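Local coordinates for protein dipeptide Epimerase (Enterococcus faecalis V583, PDB 3JW7) that belongs to the enolase superfamily, within its mandelate racemase and muconate lactonizing enzyme group, and holds a magnesium ion and a ligand in a TIM-type barrel, at residues 237-242 against 259-264; 288-293 against 315-320. All blocks are in the same frame, centred on the assembly; numbering follows the deposited sequence.

Contact 1: 237-242 against 259-264; sequences IMADES and DVINIK. With MG (magnesium ion), chain L; TYR (tyrosine), chain J.
Lys-264 NZ is gripped by several groups: Asp-240 OD1, 2.8 Å away, and OD2 hold it in a salt bridge whose individual hydrogen bonds are weak, Asn-262 OD1 adds another weak bond, and O of the bound tyrosine accepts from it too. The cluster sits at the C-terminal mouth of a TIM-type barrel, at the ends of the two strands of a parallel beta-alpha-beta unit in which helix 246-255 links strand 236-239 to strand 260-263. Asp-240 OD2 also binds the magnesium ion at 2.3 Å, together with Glu-215, Asp-189, OXT of the bound tyrosine and a water that donates to Glu-241 OE1. A short carboxylate suits this place because one oxygen can reach the metal while the other, OD1, takes a second salt bridge from Lys-267. Lys-264 spans the gap with a long chain that is extended until a final bend (chi4 58°), which turns NZ to its oxygen partners. The amide of Asn-262 lies flat against the Asp-240 carboxylate, their planes 6° apart, and its ND2 is held by Glu-215.

Deeper in the barrel the strands pair through Ala-239 N to Val-260 O and Asn-262 N to Ala-239 O. On the face carrying Met-238 and Val-260, the flexible thioether bends at chi3 (-71°), bringing CE to 3.3 Å from Val-260 CG1, tighter than usual carbon contact. At the far end Ile-237 O accepts from both Asp-259 N and Val-260 N, while Asp-259 OD2 receives Ile-237 N on its anti lone pair.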
loop_
_atom_site.group_PDB
_atom_site.type_symbol
_atom_site.label_atom_id
_atom_site.label_comp_id
_atom_site.label_asym_id
_atom_site.label_seq_id
_atom_site.Cartn_x
_atom_site.Cartn_y
_atom_site.Cartn_z
ATOM N N ILE A 237 5.500 14.608 8.257
ATOM C CA ILE A 237 5.064 13.422 8.997
ATOM C C ILE A 237 3.899 12.761 8.253
ATOM O O ILE A 237 2.932 13.428 7.879
ATOM C CB ILE A 237 4.617 13.789 10.439
ATOM C CG1 ILE A 237 5.786 14.424 11.200
ATOM C CG2 ILE A 237 4.139 12.545 11.185
ATOM C CD1 ILE A 237 7.054 13.574 11.198
ATOM N N MET A 238 4.003 11.453 8.036
ATOM C CA MET A 238 2.971 10.704 7.325
ATOM C C MET A 238 2.271 9.703 8.226
ATOM O O MET A 238 2.910 9.017 9.029
ATOM C CB MET A 238 3.581 9.946 6.139
ATOM C CG MET A 238 2.561 9.186 5.285
ATOM S SD MET A 238 3.322 8.211 3.981
ATOM C CE MET A 238 3.884 9.490 2.874
ATOM N N ALA A 239 0.952 9.628 8.105
ATOM C CA ALA A 239 0.201 8.669 8.893
ATOM C C ALA A 239 0.046 7.421 8.045
ATOM O O ALA A 239 -0.144 7.513 6.834
ATOM C CB ALA A 239 -1.175 9.224 9.248
ATOM N N ASP A 240 0.153 6.258 8.678
ATOM C CA ASP A 240 -0.050 5.004 7.976
ATOM C C ASP A 240 -1.030 4.172 8.786
ATOM O O ASP A 240 -2.229 4.208 8.525
ATOM C CB ASP A 240 1.258 4.234 7.784
ATOM C CG ASP A 240 1.050 2.915 7.057
ATOM O OD1 ASP A 240 -0.092 2.643 6.617
ATOM O OD2 ASP A 240 2.027 2.148 6.922
ATOM N N GLU A 241 -0.534 3.447 9.785
ATOM C CA GLU A 241 -1.412 2.608 10.595
ATOM C C GLU A 241 -2.515 3.392 11.303
ATOM O O GLU A 241 -3.534 2.815 11.681
ATOM C CB GLU A 241 -0.599 1.800 11.616
ATOM C CG GLU A 241 0.320 0.775 10.982
ATOM C CD GLU A 241 1.753 1.253 10.878
ATOM O OE1 GLU A 241 1.969 2.401 10.429
ATOM O OE2 GLU A 241 2.659 0.476 11.242
ATOM N N SER A 242 -2.316 4.698 11.482
ATOM C CA SER A 242 -3.325 5.541 12.121
ATOM C C SER A 242 -4.474 5.862 11.169
ATOM O O SER A 242 -5.494 6.414 11.586
ATOM C CB SER A 242 -2.714 6.859 12.608
ATOM O OG SER A 242 -1.963 6.670 13.796
ATOM N N ASP A 259 0.877 15.463 8.002
ATOM C CA ASP A 259 1.086 16.239 6.776
ATOM C C ASP A 259 0.729 15.468 5.501
ATOM O O ASP A 259 0.315 16.062 4.505
ATOM C CB ASP A 259 2.550 16.672 6.667
ATOM C CG ASP A 259 3.012 17.492 7.851
ATOM O OD1 ASP A 259 2.390 18.534 8.135
ATOM O OD2 ASP A 259 4.004 17.092 8.491
ATOM N N VAL A 260 0.917 14.150 5.536
ATOM C CA VAL A 260 0.651 13.286 4.391
ATOM C C VAL A 260 0.047 11.983 4.903
ATOM O O VAL A 260 0.222 11.623 6.067
ATOM C CB VAL A 260 1.966 12.971 3.619
ATOM C CG1 VAL A 260 1.709 11.954 2.518
ATOM C CG2 VAL A 260 2.530 14.254 3.006
ATOM N N ILE A 261 -0.664 11.274 4.036
ATOM C CA ILE A 261 -1.282 10.021 4.433
ATOM C C ILE A 261 -0.978 8.874 3.475
ATOM O O ILE A 261 -1.046 9.029 2.260
ATOM C CB ILE A 261 -2.819 10.181 4.567
ATOM C CG1 ILE A 261 -3.144 10.995 5.824
ATOM C CG2 ILE A 261 -3.492 8.799 4.632
ATOM C CD1 ILE A 261 -4.626 11.334 5.989
ATOM N N ASN A 262 -0.639 7.725 4.047
ATOM C CA ASN A 262 -0.334 6.517 3.288
ATOM C C ASN A 262 -1.642 5.757 3.041
ATOM O O ASN A 262 -2.323 5.376 3.990
ATOM C CB ASN A 262 0.631 5.637 4.098
ATOM C CG ASN A 262 1.016 4.348 3.378
ATOM O OD1 ASN A 262 0.172 3.655 2.815
ATOM N ND2 ASN A 262 2.299 4.014 3.419
ATOM N N ILE A 263 -1.996 5.559 1.774
ATOM C CA ILE A 263 -3.207 4.822 1.408
ATOM C C ILE A 263 -2.863 3.402 0.971
ATOM O O ILE A 263 -1.980 3.204 0.139
ATOM C CB ILE A 263 -3.945 5.475 0.216
ATOM C CG1 ILE A 263 -4.433 6.868 0.595
ATOM C CG2 ILE A 263 -5.108 4.583 -0.225
ATOM C CD1 ILE A 263 -5.105 7.601 -0.551
ATOM N N LYS A 264 -3.560 2.415 1.527
ATOM C CA LYS A 264 -3.333 1.024 1.140
ATOM C C LYS A 264 -4.677 0.386 0.809
ATOM O O LYS A 264 -5.611 0.472 1.601
ATOM C CB LYS A 264 -2.695 0.224 2.277
ATOM C CG LYS A 264 -1.227 0.514 2.561
ATOM C CD LYS A 264 -0.687 -0.489 3.593
ATOM C CE LYS A 264 0.780 -0.220 3.938
ATOM N NZ LYS A 264 0.972 1.158 4.464
HETATM MG MG MG L . 4.333 2.494 6.686
HETATM N N TYR J . 4.459 -1.998 3.917
HETATM C CA TYR J . 4.025 -1.641 5.262
HETATM C C TYR J . 4.243 -0.159 5.567
HETATM O O TYR J . 4.085 0.662 4.635
HETATM C CB TYR J . 4.757 -2.507 6.294
HETATM C CG TYR J . 4.477 -3.997 6.191
HETATM C CD1 TYR J . 5.507 -4.924 6.330
HETATM C CD2 TYR J . 3.180 -4.484 6.006
HETATM C CE1 TYR J . 5.265 -6.297 6.289
HETATM C CE2 TYR J . 2.923 -5.868 5.968
HETATM C CZ TYR J . 3.977 -6.763 6.113
HETATM O OH TYR J . 3.755 -8.125 6.104
HETATM O OXT TYR J . 4.546 0.163 6.736
HETATM O O HOH W 1 4.241 3.182 9.012
#

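Contact 2: 288-293 against 315-320; sequences CMIGCM and TRADLD. With ILE (isoleucine), chain I; TYR (tyrosine), chain J.
Ile-290 CG2 rests 3.5 Å from Ala-317 CB, a methyl-to-methyl contact that Leu-319 extends by setting CD1 against the same CG2. The beta-branch of Ile-290 makes this possible: with CG1 anti to the backbone N (chi1 -172°), CG2 is left facing the neighbouring strand, where alanine is small enough to receive it. Ala-304 and Ala-308 of helix 298-310 cover Ile-290 from outside. On the other face of the sheet, Met-289 crosses Arg-316 at about a right angle, its CG 3.5 Å from Arg-316 CB, and its CE goes on to Asp-318 CB.

These are the last two strands of the eightfold barrel, 287-290 and 314-317, joined by helix 298-310 in a parallel beta-alpha-beta crossover. Ile-290 N donates to Arg-316 O, and Asp-318 N meets Ile-290 O at 2.8 Å. Beyond them Gly-291 CA approaches Asp-318 O in a CA-H...O contact.

At the strands' N-terminal end a water receives Arg-316 NH1 and donates to Thr-315 OG1 and, weakly, to Cys-288 O; Thr-315 OG1 also bonds Glu-287, and Arg-316 NE pairs with Glu-212. The opposite end lines the ligand pocket. Two carboxylates suit the amino group of the bound isoleucine, whose N lies 2.8 Å from Asp-318 OD2 and 2.8 Å from Asp-320 OD1. Lys-159 forms a salt bridge with Asp-318 OD2. The peptide N-H of the bound tyrosine, whose N is bonded to C of the bound isoleucine, donates to Cys-292 O, N to O 2.7 Å, and a second water connects Cys-292 N, Asp-318 OD2 and O of that tyrosine.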
loop_
_atom_site.group_PDB
_atom_site.type_symbol
_atom_site.label_atom_id
_atom_site.label_comp_id
_atom_site.label_asym_id
_atom_site.label_seq_id
_atom_site.Cartn_x
_atom_site.Cartn_y
_atom_site.Cartn_z
ATOM N N CYS A 288 -1.141 12.319 -0.726
ATOM C CA CYS A 288 -1.173 10.911 -0.337
ATOM C C CYS A 288 -0.109 10.073 -1.037
ATOM O O CYS A 288 0.321 10.378 -2.154
ATOM C CB CYS A 288 -2.546 10.297 -0.643
ATOM S SG CYS A 288 -3.951 10.981 0.274
ATOM N N MET A 289 0.319 9.017 -0.352
ATOM C CA MET A 289 1.283 8.079 -0.902
ATOM C C MET A 289 0.588 6.732 -0.926
ATOM O O MET A 289 0.009 6.314 0.074
ATOM C CB MET A 289 2.537 7.957 -0.031
ATOM C CG MET A 289 3.485 6.877 -0.566
ATOM S SD MET A 289 5.090 6.771 0.251
ATOM C CE MET A 289 4.713 5.653 1.576
ATOM N N ILE A 290 0.628 6.070 -2.072
ATOM C CA ILE A 290 0.019 4.753 -2.209
ATOM C C ILE A 290 1.055 3.750 -1.679
ATOM O O ILE A 290 2.237 3.826 -2.025
ATOM C CB ILE A 290 -0.343 4.473 -3.696
ATOM C CG1 ILE A 290 -1.156 3.184 -3.810
ATOM C CG2 ILE A 290 0.914 4.418 -4.552
ATOM C CD1 ILE A 290 -2.486 3.257 -3.134
ATOM N N GLY A 291 0.612 2.838 -0.819
ATOM C CA GLY A 291 1.514 1.853 -0.237
ATOM C C GLY A 291 1.054 0.429 -0.470
ATOM O O GLY A 291 0.175 0.196 -1.300
ATOM N N CYS A 292 1.637 -0.527 0.253
ATOM C CA CYS A 292 1.260 -1.928 0.083
ATOM C C CYS A 292 1.693 -2.801 1.254
ATOM O O CYS A 292 2.495 -2.387 2.082
ATOM C CB CYS A 292 1.886 -2.488 -1.199
ATOM S SG CYS A 292 3.703 -2.543 -1.182
ATOM N N MET A 293 1.138 -4.006 1.311
ATOM C CA MET A 293 1.476 -4.983 2.347
ATOM C C MET A 293 2.487 -5.919 1.696
ATOM O O MET A 293 2.453 -6.122 0.484
ATOM C CB MET A 293 0.250 -5.810 2.742
ATOM C CG MET A 293 -0.929 -4.997 3.256
ATOM S SD MET A 293 -0.504 -4.114 4.748
ATOM C CE MET A 293 -2.117 -3.462 5.199
ATOM N N THR A 315 0.823 11.565 -4.833
ATOM C CA THR A 315 2.106 12.027 -5.354
ATOM C C THR A 315 3.330 11.178 -5.072
ATOM O O THR A 315 4.409 11.444 -5.606
ATOM C CB THR A 315 2.382 13.441 -4.837
ATOM O OG1 THR A 315 2.517 13.404 -3.409
ATOM C CG2 THR A 315 1.221 14.357 -5.189
ATOM N N ARG A 316 3.177 10.176 -4.219
ATOM C CA ARG A 316 4.288 9.295 -3.896
ATOM C C ARG A 316 3.802 7.865 -4.007
ATOM O O ARG A 316 2.606 7.610 -3.927
ATOM C CB ARG A 316 4.783 9.541 -2.471
ATOM C CG ARG A 316 5.435 10.900 -2.244
ATOM C CD ARG A 316 5.917 11.011 -0.799
ATOM N NE ARG A 316 6.628 12.260 -0.532
ATOM C CZ ARG A 316 6.044 13.414 -0.229
ATOM N NH1 ARG A 316 4.722 13.498 -0.145
ATOM N NH2 ARG A 316 6.787 14.493 -0.001
ATOM N N ALA A 317 4.732 6.935 -4.191
ATOM C CA ALA A 317 4.361 5.533 -4.290
ATOM C C ALA A 317 5.404 4.619 -3.672
ATOM O O ALA A 317 6.609 4.783 -3.877
ATOM C CB ALA A 317 4.130 5.144 -5.752
ATOM N N ASP A 318 4.908 3.662 -2.899
ATOM C CA ASP A 318 5.729 2.662 -2.249
ATOM C C ASP A 318 5.052 1.356 -2.642
ATOM O O ASP A 318 4.312 0.774 -1.856
ATOM C CB ASP A 318 5.708 2.845 -0.727
ATOM C CG ASP A 318 6.397 1.702 0.011
ATOM O OD1 ASP A 318 7.468 1.248 -0.445
ATOM O OD2 ASP A 318 5.869 1.263 1.051
ATOM N N LEU A 319 5.292 0.922 -3.879
ATOM C CA LEU A 319 4.692 -0.306 -4.399
ATOM C C LEU A 319 5.793 -1.271 -4.796
ATOM O O LEU A 319 6.046 -1.491 -5.984
ATOM C CB LEU A 319 3.808 0.012 -5.612
ATOM C CG LEU A 319 2.637 0.959 -5.337
ATOM C CD1 LEU A 319 1.912 1.312 -6.633
ATOM C CD2 LEU A 319 1.686 0.309 -4.356
ATOM N N ASP A 320 6.422 -1.873 -3.791
ATOM C CA ASP A 320 7.537 -2.777 -4.020
ATOM C C ASP A 320 7.328 -4.229 -3.588
ATOM O O ASP A 320 8.277 -5.013 -3.590
ATOM C CB ASP A 320 8.775 -2.205 -3.314
ATOM C CG ASP A 320 8.550 -1.980 -1.816
ATOM O OD1 ASP A 320 7.383 -1.877 -1.373
ATOM O OD2 ASP A 320 9.550 -1.897 -1.073
HETATM N N ILE I . 6.917 -1.295 1.346
HETATM C CA ILE I . 5.955 -2.207 2.030
HETATM C C ILE I . 5.685 -1.752 3.459
HETATM O O ILE I . 6.566 -1.196 4.121
HETATM C CB ILE I . 6.481 -3.664 2.095
HETATM C CG1 ILE I . 7.891 -3.673 2.681
HETATM C CG2 ILE I . 6.412 -4.309 0.715
HETATM C CD1 ILE I . 8.387 -5.052 3.112
HETATM N N TYR J . 4.459 -1.998 3.917
HETATM C CA TYR J . 4.025 -1.641 5.262
HETATM C C TYR J . 4.243 -0.159 5.567
HETATM O O TYR J . 4.085 0.662 4.635
HETATM C CB TYR J . 4.757 -2.507 6.294
HETATM C CG TYR J . 4.477 -3.997 6.191
HETATM C CD1 TYR J . 5.507 -4.924 6.330
HETATM C CD2 TYR J . 3.180 -4.484 6.006
HETATM C CE1 TYR J . 5.265 -6.297 6.289
HETATM C CE2 TYR J . 2.923 -5.868 5.968
HETATM C CZ TYR J . 3.977 -6.763 6.113
HETATM O OH TYR J . 3.755 -8.125 6.104
HETATM O OXT TYR J . 4.546 0.163 6.736
HETATM O O HOH W 2 2.620 11.917 -0.979
HETATM O O HOH W 3 3.369 1.058 2.162
#

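Contact 1 closes before contact 2 opens along the chain, their centres about 10 Å apart on the same barrel wall. Strands 260-263 and 287-290, linked through helix 271-284, are neighbours in the sheet, so the two contacts make four consecutive strands. Probable backbone hydrogen bonds from Ile-263 N to Met-289 O and from Gly-291 N to Ile-263 O join the two pairs. Both reach the bound tyrosine at the strands' C-terminal ends: 237-242 and 259-264 serve its carboxylate and the magnesium ion, and 288-293 and 315-320 take the amino group of the isoleucine and the peptide N-H that joins it to the tyrosine, while a water ties contact 2 to that carboxylate too.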